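NOL1/NOP2/sun family protein (Enterococcus faecium, PDB 3M4X) probably transfers methyl groups from S-adenosylmethionine to cytosine in ribosomal RNA, as RsmF-type methyltransferases of the NOL1/NOP2/sun family do. Local coordinates at residues V97-A102 against I260-S265; L346-H351 against V368-H373. All coordinates share one frame; numbering follows the deposited sequence.

Contact 1 of 2, residues V97-A102 against I260-S265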
loop_
_atom_site.group_PDB
_atom_site.type_symbol
_atom_site.label_atom_id
_atom_site.label_comp_id
_atom_site.label_asym_id
_atom_site.label_seq_id
_atom_site.Cartn_x
_atom_site.Cartn_y
_atom_site.Cartn_z
ATOM N N VAL A 97 -0.106 11.241 -1.149
ATOM C CA VAL A 97 -0.108 10.595 -2.448
ATOM C C VAL A 97 -1.343 9.713 -2.602
ATOM O O VAL A 97 -2.102 9.858 -3.562
ATOM C CB VAL A 97 1.182 9.783 -2.636
ATOM C CG1 VAL A 97 1.154 9.038 -3.938
ATOM C CG2 VAL A 97 2.382 10.714 -2.566
ATOM N N GLY A 98 -1.555 8.823 -1.632
ATOM C CA GLY A 98 -2.731 7.973 -1.616
ATOM C C GLY A 98 -4.014 8.765 -1.558
ATOM O O GLY A 98 -5.024 8.404 -2.160
ATOM N N THR A 99 -3.984 9.875 -0.843
ATOM C CA THR A 99 -5.180 10.699 -0.746
ATOM C C THR A 99 -5.497 11.362 -2.089
ATOM O O THR A 99 -6.646 11.366 -2.527
ATOM C CB THR A 99 -5.044 11.725 0.376
ATOM O OG1 THR A 99 -4.967 11.025 1.623
ATOM C CG2 THR A 99 -6.238 12.671 0.395
ATOM N N ALA A 100 -4.473 11.902 -2.743
ATOM C CA ALA A 100 -4.629 12.496 -4.076
ATOM C C ALA A 100 -5.222 11.499 -5.063
ATOM O O ALA A 100 -6.057 11.851 -5.893
ATOM C CB ALA A 100 -3.297 12.986 -4.594
ATOM N N ALA A 101 -4.786 10.251 -4.949
ATOM C CA ALA A 101 -5.174 9.204 -5.883
ATOM C C ALA A 101 -6.663 8.921 -5.859
ATOM O O ALA A 101 -7.248 8.625 -6.898
ATOM C CB ALA A 101 -4.377 7.924 -5.620
ATOM N N ALA A 102 -7.272 9.013 -4.679
ATOM C CA ALA A 102 -8.703 8.729 -4.507
ATOM C C ALA A 102 -9.225 7.607 -5.418
ATOM O O ALA A 102 -10.102 7.818 -6.262
ATOM C CB ALA A 102 -9.525 9.988 -4.691
ATOM N N ILE A 260 -6.561 18.579 -7.312
ATOM C CA ILE A 260 -6.553 17.610 -6.233
ATOM C C ILE A 260 -7.259 18.234 -5.037
ATOM O O ILE A 260 -6.643 18.964 -4.265
ATOM C CB ILE A 260 -5.115 17.250 -5.843
ATOM C CG1 ILE A 260 -4.388 16.619 -7.041
ATOM C CG2 ILE A 260 -5.111 16.327 -4.606
ATOM C CD1 ILE A 260 -2.881 16.429 -6.861
ATOM N N PRO A 261 -8.567 17.980 -4.898
ATOM C CA PRO A 261 -9.309 18.617 -3.805
ATOM C C PRO A 261 -8.735 18.228 -2.446
ATOM O O PRO A 261 -8.477 17.051 -2.188
ATOM C CB PRO A 261 -10.728 18.059 -3.964
ATOM C CG PRO A 261 -10.787 17.519 -5.377
ATOM C CD PRO A 261 -9.405 17.054 -5.683
ATOM N N LEU A 262 -8.517 19.217 -1.590
ATOM C CA LEU A 262 -8.051 18.964 -0.229
ATOM C C LEU A 262 -8.643 19.959 0.755
ATOM O O LEU A 262 -8.949 21.097 0.396
ATOM C CB LEU A 262 -6.533 19.035 -0.153
ATOM C CG LEU A 262 -5.788 17.755 -0.491
ATOM C CD1 LEU A 262 -4.314 17.975 -0.254
ATOM C CD2 LEU A 262 -6.305 16.623 0.367
ATOM N N THR A 263 -8.804 19.516 1.997
ATOM C CA THR A 263 -9.233 20.394 3.074
ATOM C C THR A 263 -8.015 21.132 3.598
ATOM O O THR A 263 -8.017 22.354 3.727
ATOM C CB THR A 263 -9.862 19.602 4.227
ATOM O OG1 THR A 263 -10.960 18.832 3.730
ATOM C CG2 THR A 263 -10.356 20.551 5.331
ATOM N N GLN A 264 -6.970 20.371 3.889
ATOM C CA GLN A 264 -5.708 20.935 4.337
ATOM C C GLN A 264 -5.057 21.772 3.230
ATOM O O GLN A 264 -4.806 21.278 2.128
ATOM C CB GLN A 264 -4.772 19.809 4.784
ATOM C CG GLN A 264 -3.445 20.283 5.354
ATOM C CD GLN A 264 -3.599 21.028 6.664
ATOM O OE1 GLN A 264 -4.628 20.925 7.338
ATOM N NE2 GLN A 264 -2.570 21.785 7.037
ATOM N N SER A 265 -4.792 23.043 3.512
ATOM C CA SER A 265 -4.097 23.882 2.541
ATOM C C SER A 265 -2.640 23.459 2.446
ATOM O O SER A 265 -2.060 22.953 3.411
ATOM C CB SER A 265 -4.201 25.358 2.907
ATOM O OG SER A 265 -5.399 25.911 2.401
#
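Ile260 comes up against Ala100, a small residue on the last turn of helix 95-101, and both branches of the isoleucine take part. The CB of Ile260 points at the helix. From it CG2, anti to the backbone N of Ile260, reaches deepest, Ile260 CG2 lying 3.8 Å from the CB of Ala100. Ile260 CG2 is also 3.9 Å from Ala100 CA, so it rests on the junction of side chain and backbone. The other branch, CG1, runs on in an extended form (chi2 170°) to the end of the side chain, where Ile260 CD1 lies 4.1 Å from Ala100 CB. The alanine methyl is thus met by two carbons of one side chain, with CG2 the nearer. Consistent with the small side chain at this position, the CA atoms of Ala100 and Ile260 are 5.9 Å apart. No hydrogen bond joins the two segments. In the Rossmann-like methyltransferase fold to which both segments belong, helix 95-101 lies on the central sheet: Val97 and Ala100 touch Val297, and Ile260 touches Lys299, all on strand 295-302. The loop 260-265, which leaves strand 255-258, therefore passes along the flank of a helix that packs on the sheet. Two residues further along the loop, a lighter contact is made between the CG2 of Thr99 and the CD2 of Leu262, 4.0 Å apart, their side chains crossing obliquely. Leu262 does not aim its CB at the helix; its CD2 bends in to reach the threonine methyl. Thr99 separates its two branches: its methyl is left for Leu262, while its hydroxyl, placed beside its own backbone N, is hydrogen-bonded to Tyr66 O and Met95 O.

Contact 2 of 2, residues L346-H351 against V368-H373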
loop_
_atom_site.group_PDB
_atom_site.type_symbol
_atom_site.label_atom_id
_atom_site.label_comp_id
_atom_site.label_asym_id
_atom_site.label_seq_id
_atom_site.Cartn_x
_atom_site.Cartn_y
_atom_site.Cartn_z
ATOM N N LEU A 346 -8.315 -20.964 -7.679
ATOM C CA LEU A 346 -7.202 -21.627 -8.340
ATOM C C LEU A 346 -6.252 -22.224 -7.313
ATOM O O LEU A 346 -6.161 -21.741 -6.183
ATOM C CB LEU A 346 -6.442 -20.645 -9.228
ATOM C CG LEU A 346 -7.246 -19.657 -10.076
ATOM C CD1 LEU A 346 -6.309 -18.869 -10.972
ATOM C CD2 LEU A 346 -8.311 -20.343 -10.913
ATOM N N VAL A 347 -5.542 -23.273 -7.710
ATOM C CA VAL A 347 -4.545 -23.884 -6.845
ATOM C C VAL A 347 -3.161 -23.866 -7.505
ATOM O O VAL A 347 -3.022 -24.202 -8.681
ATOM C CB VAL A 347 -4.928 -25.335 -6.480
ATOM C CG1 VAL A 347 -3.971 -25.894 -5.437
ATOM C CG2 VAL A 347 -6.369 -25.401 -5.970
ATOM N N PHE A 348 -2.150 -23.438 -6.753
ATOM C CA PHE A 348 -0.757 -23.567 -7.165
ATOM C C PHE A 348 0.010 -24.063 -5.948
ATOM O O PHE A 348 -0.076 -23.453 -4.884
ATOM C CB PHE A 348 -0.167 -22.218 -7.604
ATOM C CG PHE A 348 -1.120 -21.344 -8.374
ATOM C CD1 PHE A 348 -1.525 -20.121 -7.859
ATOM C CD2 PHE A 348 -1.595 -21.729 -9.617
ATOM C CE1 PHE A 348 -2.397 -19.300 -8.564
ATOM C CE2 PHE A 348 -2.470 -20.915 -10.329
ATOM C CZ PHE A 348 -2.873 -19.700 -9.801
ATOM N N ASN A 349 0.749 -25.162 -6.086
ATOM C CA ASN A 349 1.505 -25.704 -4.955
ATOM C C ASN A 349 0.634 -26.041 -3.749
ATOM O O ASN A 349 1.088 -25.934 -2.603
ATOM C CB ASN A 349 2.595 -24.723 -4.511
ATOM C CG ASN A 349 3.862 -24.851 -5.324
ATOM O OD1 ASN A 349 3.992 -25.751 -6.153
ATOM N ND2 ASN A 349 4.811 -23.954 -5.084
ATOM N N ASP A 350 -0.613 -26.431 -4.009
ATOM C CA ASP A 350 -1.566 -26.786 -2.957
ATOM C C ASP A 350 -2.084 -25.565 -2.195
ATOM O O ASP A 350 -2.836 -25.693 -1.225
ATOM C CB ASP A 350 -0.957 -27.796 -1.981
ATOM C CG ASP A 350 -0.391 -29.006 -2.680
ATOM O OD1 ASP A 350 0.850 -29.160 -2.655
ATOM O OD2 ASP A 350 -1.181 -29.791 -3.256
ATOM N N HIS A 351 -1.665 -24.387 -2.638
ATOM C CA HIS A 351 -2.199 -23.142 -2.127
ATOM C C HIS A 351 -3.496 -22.823 -2.869
ATOM O O HIS A 351 -3.502 -22.714 -4.099
ATOM C CB HIS A 351 -1.200 -21.997 -2.336
ATOM C CG HIS A 351 0.130 -22.210 -1.679
ATOM N ND1 HIS A 351 0.262 -22.647 -0.379
ATOM C CD2 HIS A 351 1.392 -22.016 -2.138
ATOM C CE1 HIS A 351 1.544 -22.724 -0.067
ATOM N NE2 HIS A 351 2.251 -22.345 -1.120
ATOM N N VAL A 368 3.737 -12.690 -6.819
ATOM C CA VAL A 368 4.044 -13.051 -5.439
ATOM C C VAL A 368 2.768 -13.320 -4.644
ATOM O O VAL A 368 2.760 -14.084 -3.672
ATOM C CB VAL A 368 4.825 -11.912 -4.763
ATOM C CG1 VAL A 368 5.289 -12.322 -3.383
ATOM C CG2 VAL A 368 6.014 -11.517 -5.637
ATOM N N ARG A 369 1.681 -12.693 -5.070
ATOM C CA ARG A 369 0.418 -12.839 -4.372
ATOM C C ARG A 369 -0.730 -12.720 -5.360
ATOM O O ARG A 369 -0.832 -11.729 -6.077
ATOM C CB ARG A 369 0.310 -11.781 -3.270
ATOM C CG ARG A 369 -0.907 -11.923 -2.388
ATOM C CD ARG A 369 -0.634 -11.387 -0.987
ATOM N NE ARG A 369 -1.187 -12.321 -0.034
ATOM C CZ ARG A 369 -0.477 -13.000 0.850
ATOM N NH1 ARG A 369 0.829 -12.811 0.949
ATOM N NH2 ARG A 369 -1.098 -13.843 1.655
ATOM N N THR A 370 -1.593 -13.733 -5.397
ATOM C CA THR A 370 -2.656 -13.792 -6.398
ATOM C C THR A 370 -4.041 -13.725 -5.774
ATOM O O THR A 370 -4.749 -14.729 -5.709
ATOM C CB THR A 370 -2.541 -15.090 -7.237
ATOM O OG1 THR A 370 -1.247 -15.153 -7.846
ATOM C CG2 THR A 370 -3.588 -15.121 -8.321
ATOM N N GLY A 371 -4.438 -12.542 -5.313
ATOM C CA GLY A 371 -5.741 -12.386 -4.688
ATOM C C GLY A 371 -5.746 -12.799 -3.222
ATOM O O GLY A 371 -4.819 -12.493 -2.470
ATOM N N LEU A 372 -6.795 -13.495 -2.804
ATOM C CA LEU A 372 -6.891 -13.907 -1.414
ATOM C C LEU A 372 -6.439 -15.346 -1.256
ATOM O O LEU A 372 -7.008 -16.264 -1.853
ATOM C CB LEU A 372 -8.314 -13.726 -0.869
ATOM C CG LEU A 372 -8.503 -14.110 0.614
ATOM C CD1 LEU A 372 -7.694 -13.186 1.541
ATOM C CD2 LEU A 372 -9.991 -14.136 1.019
ATOM N N HIS A 373 -5.402 -15.530 -0.449
ATOM C CA HIS A 373 -4.933 -16.855 -0.083
ATOM C C HIS A 373 -5.894 -17.475 0.940
ATOM O O HIS A 373 -5.966 -17.025 2.084
ATOM C CB HIS A 373 -3.527 -16.740 0.508
ATOM C CG HIS A 373 -2.954 -18.040 0.962
ATOM N ND1 HIS A 373 -3.252 -19.239 0.350
ATOM C CD2 HIS A 373 -2.096 -18.335 1.966
ATOM C CE1 HIS A 373 -2.605 -20.215 0.958
ATOM N NE2 HIS A 373 -1.896 -19.691 1.944
#
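With chi1 at -59°, His351 sets its ring anti to its own carbonyl carbon, whereas His373, with chi1 at 178°, sends its ring the other way, anti to its backbone N, and the two imidazoles, on adjacent strands 351-355 and 372-378, meet. The contact is carried by the CE1 corner of His373, which lies 4.0 Å from the CB of His351 and equally close, at 4.0 Å, to the ND1 of His351. The ring planes are nearly perpendicular, at 84°, yet the approach is too oblique to be either a stack or an edge-to-face pair. Each ring also has a polar partner in the same sheet: His351 ND1 is hydrogen-bonded to Asp376 OD1, and His373 ND1 makes a weak bond to Leu352 O. These bonds probably limit how far the rings can turn. Asn349 O lies 3.8 Å above one face of the His351 ring, over its centre. Further along, Phe348 aims its CB at the other segment and touches Thr370 with the rim of its ring, Phe348 CE1 being 4.4 Å from Thr370 CG2. Trp353 ties these two patches together, since its ring meets those of both Phe348 and His373. Within 346-351 the backbone closes on itself, Phe348 N bonding to His351 O at 3.1 Å and His351 N to Phe348 O at 2.9 Å, with Asn349 and Asp350 at the corner. Such a paired closure about a type I' turn is the two-residue beta hairpin, here joining strands 344-348 and 351-355, the first two strands of a four-stranded antiparallel meander in the first C-terminal domain of the RsmF family; His373 belongs to its third strand.

In the fold
Contact 1 and contact 2 lie on opposite sides of the chain's centre, 34 Å apart between their centres and about 19 Å between nearest atoms, without touching. They follow each other along the chain: contact 1 belongs to the methyltransferase domain, contact 2 to the first C-terminal domain. The two domains are nevertheless joined in hydrogen bonding. Strand 367-370 pairs antiparallel with strand 158-161 of the methyltransferase sheet, with Val368 and Arg369 forming a classic beta bulge opposite Val160, and Arg369 makes a salt bridge to Glu151. Helix 95-101 leads toward strand 108-111, after which enzymes of this fold commonly bind S-adenosylmethionine.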